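Mariner Mos1 transposase (Drosophila mauritiana, PDB 4MDB) carries out cut-and-paste transposition of the Mos1 element, with a metal-dependent RNase H-like catalytic domain, the part present here, as its nuclease. Local coordinates at residues 101-106 with 146-151; 38-43 with 85-90; 14-19 with 214-219. The protein carries 1 engineered substitution. All coordinates share one frame; numbering follows the deposited sequence. Where two conformers were deposited one is given.

Contact 1 of 3, residues 101-106 with 146-151; sequences QQLINL and LNWEVL
Trp148 runs its indole from the loop after helix 137-146 to the side of helix 96-113, where the far end of the ring meets Leu103 and Leu106. From CB, chi1 of -61° sets CG beside the backbone N and anti to the carbonyl carbon, while chi2 of -10° nearly eclipses CD1 with CA and turns the six-membered ring away from the backbone, to the helix. Along the way Leu146, two residues back, lays its CD1 over one face, 3.8 Å above the ring plane; within the six-membered ring this methyl of Leu146 is 4.0 Å from Trp148 CH2. Of the ring atoms nearest the helix, Trp148 CZ3 has Leu106 CD2 at 3.9 Å and Leu103 CD2 at 4.2 Å. Trp148 CH2 lies 3.9 Å from Leu106 CG, with Leu106 CD2 and the carbonyl oxygen of Leu103 also near. The Leu106 side chain and the indole cross obliquely.

In the RNase H-like fold helix 96-113 lies across the sheet, touching Phe126 of strand 125-127 through Leu103 and Leu106 and, through Leu106, Ile83 and Tyr84 of strand 81-87. Strand 125-127, helix 137-146 and strand 149-150 make a beta-alpha-beta unit, and Trp148 sits at its turn back into the sheet, just after Asn147, where the chain leaves the helix with positive phi. The ring of Phe126 meets that of Trp148 with the planes at about 50°.

Leu146 reaches helix 96-113 as well as the indole: its CD1 is 4.2 Å from Leu103 CB, one methyl wedged between ring face and helix. No hydrogen bond crosses between the segments. The side chain of Leu103 is about 11 Å from that of the metal ligand Asp129.

Contact 2 of 3, residues 38-43 with 85-90; sequences KWIFFV and YELLKP. Unlike the reference sequence in segment 85-90: Pro90 (reference Arg).
Pro90 and Phe42 bury the largest areas here, and they meet by an edge: Pro90 CG lies in the plane of the phenyl ring, 3.4 Å from Phe42 CZ and 3.7 Å from Phe42 CE2. Pro90 CB follows at 4.0 Å from Phe42 CZ, and the two side chains cross at about a right angle. Chi1 of 75° carries the phenyl toward Pro90, with CG in the crowded position between the backbone N and the carbonyl carbon. The proline is arginine in the reference sequence, so its ring contact belongs to the deposited protein.

Strands 32-42 and 81-87 are not neighbours in the RNase H-like sheet. Strand 69-78 runs antiparallel between them, with Thr71 bonded through its backbone to Ile40 and touched by the side chain of Leu87. That explains the 9.1 Å separation of Ile40 CA and Leu87 CA, and the contact here is made by side chains, with no hydrogen bond between the segments. Leu87, its CG anti to the backbone N (chi1 -171°), sends CD1 over the middle strand to within 4.3 Å of Ile40 CD1. Val186 of helix 183-196 packs on both of these residues, Tyr183 of the same helix touches Pro90, and Phe180 lies against Ile40 and Phe42.

Contact 3 of 3, residues 14-19 with 214-219; sequences NTCEIL and EKCVAS
This is a helix-to-helix contact between the first and last helices of the catalytic domain, centred on Cys16, Cys216 and Val217. The short axes of 14-19 and 214-218 pass 8.6 Å apart with their directions at 135°, so the helices run roughly antiparallel but splayed. Cys16 and Cys216 face each other: Cys16 SG is 3.5 Å from Cys216 CB, and the two SG atoms, Cys16 to Cys216, are 3.6 Å apart, too far for a disulfide. The thiol-bearing groups simply pack together in the buried part of the interface.

Both helices lie outside the central sheet of the RNase H-like fold; the two segments are 195 residues apart at their nearest ends, and Trp213 extends the seam by touching Cys16 and Leu19. After a short connection helix 6-25 is followed by strand 32-42, which carries the metal ligand Asp36.

Toward the more open side, Val217 presses one methyl, CG2, into helix 6-25. Val217 CG2 is 3.7 Å from Cys16 CB and 3.8 Å from Glu17 N. Glu17 CG comes to 3.8 Å of Val217 CG2, its extended chain crossing the valine at about a right angle.

In the fold
Contacts 1 and 2 are buried and belong to the same central sheet, contact 1 at its parallel end, contact 2 between strands separated by strand 69-78, to which both run antiparallel. Helix 96-113 joins them: Gln102 of contact 1 probably hydrogen-bonds to Glu86 of contact 2, a polar tie between two apolar clusters. Contact 3, only partly buried and farther from the chain's centre, involves helices alone; it meets contact 1 where Leu19 packs on Leu151, but stays about 21 Å, nearest atoms, from contact 2. An indole among leucines serves contact 1, a phenyl edge against proline and an isoleucine-leucine pair contact 2, cysteines and a valine contact 3. Along the chain, contact 3 encloses both others.

Contact 1 of 3, residues 101-106 with 146-151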
loop_
_atom_site.group_PDB
_atom_site.type_symbol
_atom_site.label_atom_id
_atom_site.label_comp_id
_atom_site.label_asym_id
_atom_site.label_seq_id
_atom_site.Cartn_x
_atom_site.Cartn_y
_atom_site.Cartn_z
ATOM N N GLN A 101 -12.333 -10.432 -0.517
ATOM C CA GLN A 101 -12.109 -11.084 -1.789
ATOM C C GLN A 101 -10.824 -10.627 -2.512
ATOM O O GLN A 101 -10.117 -11.418 -3.112
ATOM C CB GLN A 101 -13.334 -10.932 -2.697
ATOM C CG GLN A 101 -13.308 -11.906 -3.821
ATOM C CD GLN A 101 -13.141 -13.371 -3.310
ATOM O OE1 GLN A 101 -13.842 -13.829 -2.386
ATOM N NE2 GLN A 101 -12.159 -14.058 -3.859
ATOM N N GLN A 102 -10.528 -9.334 -2.415
ATOM C CA GLN A 102 -9.289 -8.849 -2.891
ATOM C C GLN A 102 -8.063 -9.520 -2.242
ATOM O O GLN A 102 -7.111 -9.775 -2.954
ATOM C CB GLN A 102 -9.257 -7.341 -2.689
ATOM C CG GLN A 102 -10.171 -6.622 -3.716
ATOM C CD GLN A 102 -10.160 -5.135 -3.527
ATOM O OE1 GLN A 102 -9.952 -4.655 -2.412
ATOM N NE2 GLN A 102 -10.376 -4.386 -4.595
ATOM N N LEU A 103 -8.078 -9.664 -0.943
ATOM C CA LEU A 103 -6.948 -10.268 -0.240
ATOM C C LEU A 103 -6.773 -11.694 -0.700
ATOM O O LEU A 103 -5.652 -12.144 -0.896
ATOM C CB LEU A 103 -7.095 -10.201 1.246
ATOM C CG LEU A 103 -7.141 -8.826 1.935
ATOM C CD1 LEU A 103 -7.372 -9.005 3.390
ATOM C CD2 LEU A 103 -5.825 -8.126 1.710
ATOM N N ILE A 104 -7.907 -12.404 -0.831
ATOM C CA ILE A 104 -7.836 -13.783 -1.359
ATOM C C ILE A 104 -7.261 -13.845 -2.776
ATOM O O ILE A 104 -6.418 -14.681 -3.071
ATOM C CB ILE A 104 -9.192 -14.472 -1.221
ATOM C CG1 ILE A 104 -9.477 -14.733 0.259
ATOM C CG2 ILE A 104 -9.255 -15.753 -2.071
ATOM C CD1 ILE A 104 -10.946 -14.977 0.594
ATOM N N ASN A 105 -7.663 -12.956 -3.678
ATOM C CA ASN A 105 -7.119 -12.903 -5.000
ATOM C C ASN A 105 -5.642 -12.488 -5.019
ATOM O O ASN A 105 -4.869 -12.966 -5.769
ATOM C CB ASN A 105 -7.937 -11.931 -5.828
ATOM C CG ASN A 105 -9.360 -12.403 -5.986
ATOM O OD1 ASN A 105 -9.605 -13.562 -5.803
ATOM N ND2 ASN A 105 -10.302 -11.514 -6.317
ATOM N N LEU A 106 -5.281 -11.556 -4.132
ATOM C CA LEU A 106 -3.921 -11.094 -4.019
ATOM C C LEU A 106 -3.028 -12.269 -3.623
ATOM O O LEU A 106 -1.937 -12.372 -4.129
ATOM C CB LEU A 106 -3.802 -9.956 -2.930
ATOM C CG LEU A 106 -2.375 -9.619 -2.400
ATOM C CD1 LEU A 106 -1.443 -9.118 -3.441
ATOM C CD2 LEU A 106 -2.461 -8.438 -1.373
ATOM N N LEU A 146 -4.780 -16.334 6.233
ATOM C CA LEU A 146 -3.624 -16.181 5.347
ATOM C C LEU A 146 -2.317 -16.202 6.165
ATOM O O LEU A 146 -1.308 -16.636 5.683
ATOM C CB LEU A 146 -3.728 -14.859 4.590
ATOM C CG LEU A 146 -4.852 -14.778 3.528
ATOM C CD1 LEU A 146 -5.072 -13.337 3.077
ATOM C CD2 LEU A 146 -4.405 -15.663 2.381
ATOM N N ASN A 147 -2.425 -15.740 7.382
ATOM C CA ASN A 147 -1.349 -15.652 8.366
ATOM C C ASN A 147 -0.205 -14.776 7.910
ATOM O O ASN A 147 0.974 -15.078 8.036
ATOM C CB ASN A 147 -0.883 -17.002 8.816
ATOM C CG ASN A 147 -0.417 -16.952 10.265
ATOM O OD1 ASN A 147 0.749 -17.019 10.545
ATOM N ND2 ASN A 147 -1.291 -16.692 11.126
ATOM N N TRP A 148 -0.591 -13.640 7.381
ATOM C CA TRP A 148 0.309 -12.539 7.143
ATOM C C TRP A 148 0.437 -11.770 8.415
ATOM O O TRP A 148 -0.558 -11.529 9.129
ATOM C CB TRP A 148 -0.257 -11.670 6.034
ATOM C CG TRP A 148 -0.441 -12.387 4.668
ATOM C CD1 TRP A 148 0.034 -13.665 4.292
ATOM C CD2 TRP A 148 -1.115 -11.879 3.520
ATOM N NE1 TRP A 148 -0.319 -13.922 3.038
ATOM C CE2 TRP A 148 -1.028 -12.866 2.518
ATOM C CE3 TRP A 148 -1.770 -10.679 3.234
ATOM C CZ2 TRP A 148 -1.548 -12.690 1.244
ATOM C CZ3 TRP A 148 -2.341 -10.524 1.922
ATOM C CH2 TRP A 148 -2.229 -11.534 0.970
ATOM N N GLU A 149 1.638 -11.322 8.661
ATOM C CA GLU A 149 1.873 -10.434 9.782
ATOM C C GLU A 149 1.418 -9.024 9.407
ATOM O O GLU A 149 1.954 -8.445 8.462
ATOM C CB GLU A 149 3.360 -10.452 10.090
ATOM C CG GLU A 149 3.543 -9.711 11.382
ATOM C CD GLU A 149 4.963 -9.433 11.755
ATOM O OE1 GLU A 149 5.081 -8.578 12.711
ATOM O OE2 GLU A 149 5.897 -9.984 11.125
ATOM N N VAL A 150 0.487 -8.455 10.175
ATOM C CA VAL A 150 -0.034 -7.141 9.894
ATOM C C VAL A 150 0.778 -6.093 10.673
ATOM O O VAL A 150 0.877 -6.111 11.913
ATOM C CB VAL A 150 -1.522 -7.073 10.191
ATOM C CG1 VAL A 150 -2.061 -5.677 9.930
ATOM C CG2 VAL A 150 -2.232 -8.084 9.329
ATOM N N LEU A 151 1.434 -5.233 9.932
ATOM C CA LEU A 151 2.270 -4.205 10.513
ATOM C C LEU A 151 1.399 -3.097 11.076
ATOM O O LEU A 151 0.377 -2.768 10.541
ATOM C CB LEU A 151 3.222 -3.720 9.387
ATOM C CG LEU A 151 4.682 -3.581 9.643
ATOM C CD1 LEU A 151 5.440 -4.732 10.309
ATOM C CD2 LEU A 151 5.411 -3.037 8.442
#

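Contact 2 of 3, residues 38-43 with 85-90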
loop_
_atom_site.group_PDB
_atom_site.type_symbol
_atom_site.label_atom_id
_atom_site.label_comp_id
_atom_site.label_asym_id
_atom_site.label_seq_id
_atom_site.Cartn_x
_atom_site.Cartn_y
_atom_site.Cartn_z
ATOM N N LYS A 38 -6.732 4.384 -4.522
ATOM C CA LYS A 38 -6.762 5.777 -5.034
ATOM C C LYS A 38 -7.818 5.935 -6.129
ATOM O O LYS A 38 -7.942 5.072 -6.983
ATOM C CB LYS A 38 -5.395 6.126 -5.620
ATOM C CG LYS A 38 -5.261 7.456 -6.328
ATOM C CD LYS A 38 -3.823 7.779 -6.624
ATOM C CE LYS A 38 -3.652 9.108 -7.366
ATOM N NZ LYS A 38 -4.190 10.251 -6.557
ATOM N N TRP A 39 -8.548 7.040 -6.127
ATOM C CA TRP A 39 -9.467 7.338 -7.198
ATOM C C TRP A 39 -8.742 7.814 -8.437
ATOM O O TRP A 39 -7.831 8.626 -8.354
ATOM C CB TRP A 39 -10.444 8.475 -6.746
ATOM C CG TRP A 39 -11.488 8.159 -5.718
ATOM C CD1 TRP A 39 -11.564 8.682 -4.444
ATOM C CD2 TRP A 39 -12.627 7.305 -5.880
ATOM N NE1 TRP A 39 -12.699 8.184 -3.806
ATOM C CE2 TRP A 39 -13.362 7.339 -4.658
ATOM C CE3 TRP A 39 -13.096 6.485 -6.929
ATOM C CZ2 TRP A 39 -14.557 6.612 -4.480
ATOM C CZ3 TRP A 39 -14.276 5.732 -6.736
ATOM C CH2 TRP A 39 -14.997 5.820 -5.527
ATOM N N ILE A 40 -9.207 7.374 -9.609
ATOM C CA ILE A 40 -8.726 7.842 -10.880
ATOM C C ILE A 40 -10.007 8.293 -11.635
ATOM O O ILE A 40 -11.050 7.606 -11.594
ATOM C CB ILE A 40 -7.992 6.788 -11.717
ATOM C CG1 ILE A 40 -6.798 6.191 -10.924
ATOM C CG2 ILE A 40 -7.623 7.464 -13.058
ATOM C CD1 ILE A 40 -6.096 5.096 -11.696
ATOM N N PHE A 41 -9.927 9.492 -12.202
ATOM C CA PHE A 41 -11.075 10.197 -12.792
ATOM C C PHE A 41 -11.065 10.093 -14.330
ATOM O O PHE A 41 -9.997 10.044 -14.934
ATOM C CB PHE A 41 -11.074 11.686 -12.386
ATOM C CG PHE A 41 -11.080 11.904 -10.888
ATOM C CD1 PHE A 41 -9.884 11.876 -10.157
ATOM C CD2 PHE A 41 -12.274 12.090 -10.195
ATOM C CE1 PHE A 41 -9.888 12.057 -8.766
ATOM C CE2 PHE A 41 -12.275 12.269 -8.816
ATOM C CZ PHE A 41 -11.088 12.242 -8.102
ATOM N N PHE A 42 -12.255 10.064 -14.933
ATOM C CA PHE A 42 -12.417 9.984 -16.401
ATOM C C PHE A 42 -13.793 10.487 -16.822
ATOM O O PHE A 42 -14.800 10.035 -16.274
ATOM C CB PHE A 42 -12.176 8.536 -16.912
ATOM C CG PHE A 42 -13.302 7.558 -16.638
ATOM C CD1 PHE A 42 -14.369 7.431 -17.541
ATOM C CD2 PHE A 42 -13.281 6.741 -15.509
ATOM C CE1 PHE A 42 -15.404 6.539 -17.300
ATOM C CE2 PHE A 42 -14.307 5.840 -15.268
ATOM C CZ PHE A 42 -15.364 5.739 -16.168
ATOM N N VAL A 43 -13.824 11.398 -17.787
ATOM C CA VAL A 43 -15.094 11.948 -18.242
ATOM C C VAL A 43 -15.756 11.150 -19.368
ATOM O O VAL A 43 -15.087 10.632 -20.280
ATOM C CB VAL A 43 -15.014 13.436 -18.587
ATOM C CG1 VAL A 43 -16.390 14.072 -18.572
ATOM C CG2 VAL A 43 -14.137 14.175 -17.612
ATOM N N TYR A 85 -3.521 -5.842 -8.962
ATOM C CA TYR A 85 -4.416 -4.668 -8.775
ATOM C C TYR A 85 -5.784 -4.898 -9.360
ATOM O O TYR A 85 -5.979 -5.775 -10.230
ATOM C CB TYR A 85 -3.786 -3.406 -9.360
ATOM C CG TYR A 85 -3.880 -3.228 -10.874
ATOM C CD1 TYR A 85 -2.886 -3.706 -11.717
ATOM C CD2 TYR A 85 -4.950 -2.538 -11.444
ATOM C CE1 TYR A 85 -2.958 -3.524 -13.097
ATOM C CE2 TYR A 85 -5.055 -2.380 -12.822
ATOM C CZ TYR A 85 -4.054 -2.846 -13.641
ATOM O OH TYR A 85 -4.166 -2.702 -14.998
ATOM N N GLU A 86 -6.727 -4.140 -8.826
ATOM C CA GLU A 86 -8.101 -4.068 -9.392
ATOM C C GLU A 86 -8.476 -2.638 -9.647
ATOM O O GLU A 86 -8.101 -1.721 -8.889
ATOM C CB GLU A 86 -9.090 -4.742 -8.455
ATOM C CG GLU A 86 -8.927 -6.235 -8.284
ATOM C CD GLU A 86 -9.968 -6.854 -7.390
ATOM O OE1 GLU A 86 -10.904 -6.098 -6.957
ATOM O OE2 GLU A 86 -9.840 -8.059 -7.009
ATOM N N LEU A 87 -9.219 -2.425 -10.744
ATOM C CA LEU A 87 -9.801 -1.147 -11.041
ATOM C C LEU A 87 -11.322 -1.395 -10.942
ATOM O O LEU A 87 -11.912 -2.315 -11.591
ATOM C CB LEU A 87 -9.315 -0.654 -12.380
ATOM C CG LEU A 87 -9.648 0.777 -12.789
ATOM C CD1 LEU A 87 -8.838 1.855 -12.050
ATOM C CD2 LEU A 87 -9.526 0.941 -14.284
ATOM N N LEU A 88 -11.947 -0.704 -10.017
ATOM C CA LEU A 88 -13.339 -0.999 -9.710
ATOM C C LEU A 88 -14.210 -0.300 -10.776
ATOM O O LEU A 88 -13.806 0.679 -11.397
ATOM C CB LEU A 88 -13.717 -0.574 -8.293
ATOM C CG LEU A 88 -13.636 -1.531 -7.079
ATOM C CD1 LEU A 88 -12.562 -2.584 -7.140
ATOM C CD2 LEU A 88 -13.606 -0.828 -5.723
ATOM N N LYS A 89 -15.408 -0.831 -10.944
ATOM C CA LYS A 89 -16.343 -0.262 -11.880
ATOM C C LYS A 89 -16.732 1.113 -11.387
ATOM O O LYS A 89 -16.823 1.361 -10.170
ATOM C CB LYS A 89 -17.531 -1.199 -12.069
ATOM C CG LYS A 89 -17.099 -2.533 -12.675
ATOM C CD LYS A 89 -18.015 -3.005 -13.792
ATOM C CE LYS A 89 -19.399 -3.373 -13.265
ATOM N NZ LYS A 89 -19.363 -4.503 -12.287
ATOM N N PRO A 90 -16.938 2.032 -12.325
ATOM C CA PRO A 90 -17.083 3.434 -11.976
ATOM C C PRO A 90 -18.026 3.717 -10.822
ATOM O O PRO A 90 -19.113 3.155 -10.754
ATOM C CB PRO A 90 -17.559 4.062 -13.287
ATOM C CG PRO A 90 -16.815 3.275 -14.321
ATOM C CD PRO A 90 -16.686 1.871 -13.770
#

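Contact 3 of 3, residues 14-19 with 214-219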
loop_
_atom_site.group_PDB
_atom_site.type_symbol
_atom_site.label_atom_id
_atom_site.label_comp_id
_atom_site.label_asym_id
_atom_site.label_seq_id
_atom_site.Cartn_x
_atom_site.Cartn_y
_atom_site.Cartn_z
ATOM N N ASN A 14 5.248 6.522 18.358
ATOM C CA ASN A 14 5.375 5.229 19.034
ATOM C C ASN A 14 5.487 4.067 17.992
ATOM O O ASN A 14 6.340 3.177 18.132
ATOM C CB ASN A 14 4.175 4.947 19.921
ATOM C CG ASN A 14 4.196 5.783 21.204
ATOM O OD1 ASN A 14 5.230 6.408 21.534
ATOM N ND2 ASN A 14 3.074 5.778 21.944
ATOM N N THR A 15 4.652 4.176 16.972
ATOM C CA THR A 15 4.649 3.144 15.846
ATOM C C THR A 15 5.998 3.155 15.152
ATOM O O THR A 15 6.622 2.082 14.969
ATOM C CB THR A 15 3.514 3.388 14.904
ATOM O OG1 THR A 15 2.287 3.233 15.671
ATOM C CG2 THR A 15 3.523 2.370 13.718
ATOM N N CYS A 16 6.481 4.344 14.787
ATOM C CA CYS A 16 7.807 4.430 14.158
ATOM C C CYS A 16 8.959 3.900 15.044
ATOM O O CYS A 16 9.908 3.307 14.562
ATOM C CB CYS A 16 8.120 5.821 13.680
ATOM S SG CYS A 16 6.991 6.322 12.354
ATOM N N GLU A 17 8.906 4.185 16.360
ATOM C CA GLU A 17 9.944 3.632 17.267
ATOM C C GLU A 17 10.014 2.107 17.243
ATOM O O GLU A 17 11.120 1.525 17.192
ATOM C CB GLU A 17 9.694 4.093 18.731
ATOM C CG GLU A 17 10.021 5.567 18.944
ATOM C CD GLU A 17 9.778 6.010 20.399
ATOM O OE1 GLU A 17 10.379 7.029 20.791
ATOM O OE2 GLU A 17 9.045 5.307 21.155
ATOM N N ILE A 18 8.837 1.495 17.268
ATOM C CA ILE A 18 8.665 0.046 17.293
ATOM C C ILE A 18 9.232 -0.498 15.976
ATOM O O ILE A 18 10.021 -1.474 15.991
ATOM C CB ILE A 18 7.216 -0.376 17.482
ATOM C CG1 ILE A 18 6.727 -0.045 18.904
ATOM C CG2 ILE A 18 6.995 -1.871 17.227
ATOM C CD1 ILE A 18 5.221 -0.050 18.987
ATOM N N LEU A 19 8.822 0.083 14.845
ATOM C CA LEU A 19 9.258 -0.457 13.528
ATOM C C LEU A 19 10.781 -0.293 13.347
ATOM O O LEU A 19 11.495 -1.222 12.883
ATOM C CB LEU A 19 8.480 0.214 12.403
ATOM C CG LEU A 19 6.994 -0.077 12.391
ATOM C CD1 LEU A 19 6.253 0.850 11.417
ATOM C CD2 LEU A 19 6.729 -1.538 12.108
ATOM N N GLU A 214 12.711 7.198 10.914
ATOM C CA GLU A 214 13.708 8.007 11.707
ATOM C C GLU A 214 13.266 9.445 11.769
ATOM O O GLU A 214 13.367 10.075 12.822
ATOM C CB GLU A 214 15.107 7.886 11.096
ATOM C CG GLU A 214 16.165 7.970 12.180
ATOM C CD GLU A 214 17.059 6.753 12.271
ATOM O OE1 GLU A 214 16.623 5.665 12.777
ATOM O OE2 GLU A 214 18.248 6.924 11.898
ATOM N N LYS A 215 12.844 9.976 10.633
ATOM C CA LYS A 215 12.387 11.369 10.563
ATOM C C LYS A 215 11.167 11.600 11.438
ATOM O O LYS A 215 11.043 12.646 12.102
ATOM C CB LYS A 215 12.123 11.794 9.140
ATOM C CG LYS A 215 13.400 12.007 8.344
ATOM C CD LYS A 215 13.045 12.549 6.996
ATOM C CE LYS A 215 14.276 12.815 6.168
ATOM N NZ LYS A 215 13.760 13.169 4.814
ATOM N N CYS A 216 10.234 10.649 11.415
ATOM C CA CYS A 216 9.061 10.739 12.244
ATOM C C CYS A 216 9.395 10.752 13.695
ATOM O O CYS A 216 8.856 11.586 14.422
ATOM C CB CYS A 216 8.095 9.593 11.898
ATOM S SG CYS A 216 6.471 9.865 12.678
ATOM N N VAL A 217 10.326 9.899 14.113
ATOM C CA VAL A 217 10.750 9.859 15.507
ATOM C C VAL A 217 11.426 11.227 15.813
ATOM O O VAL A 217 11.121 11.869 16.827
ATOM C CB VAL A 217 11.648 8.661 15.785
ATOM C CG1 VAL A 217 12.311 8.798 17.157
ATOM C CG2 VAL A 217 10.819 7.361 15.735
ATOM N N ALA A 218 12.239 11.727 14.887
ATOM C CA ALA A 218 12.924 12.999 15.175
ATOM C C ALA A 218 11.989 14.196 15.228
ATOM O O ALA A 218 12.298 15.167 15.912
ATOM C CB ALA A 218 14.057 13.238 14.199
ATOM N N SER A 219 10.857 14.151 14.531
ATOM C CA SER A 219 9.795 15.062 14.510
ATOM C C SER A 219 8.822 14.985 15.735
ATOM O O SER A 219 7.760 15.616 15.830
ATOM C CB SER A 219 9.003 15.018 13.243
ATOM O OG SER A 219 9.807 15.370 12.211
#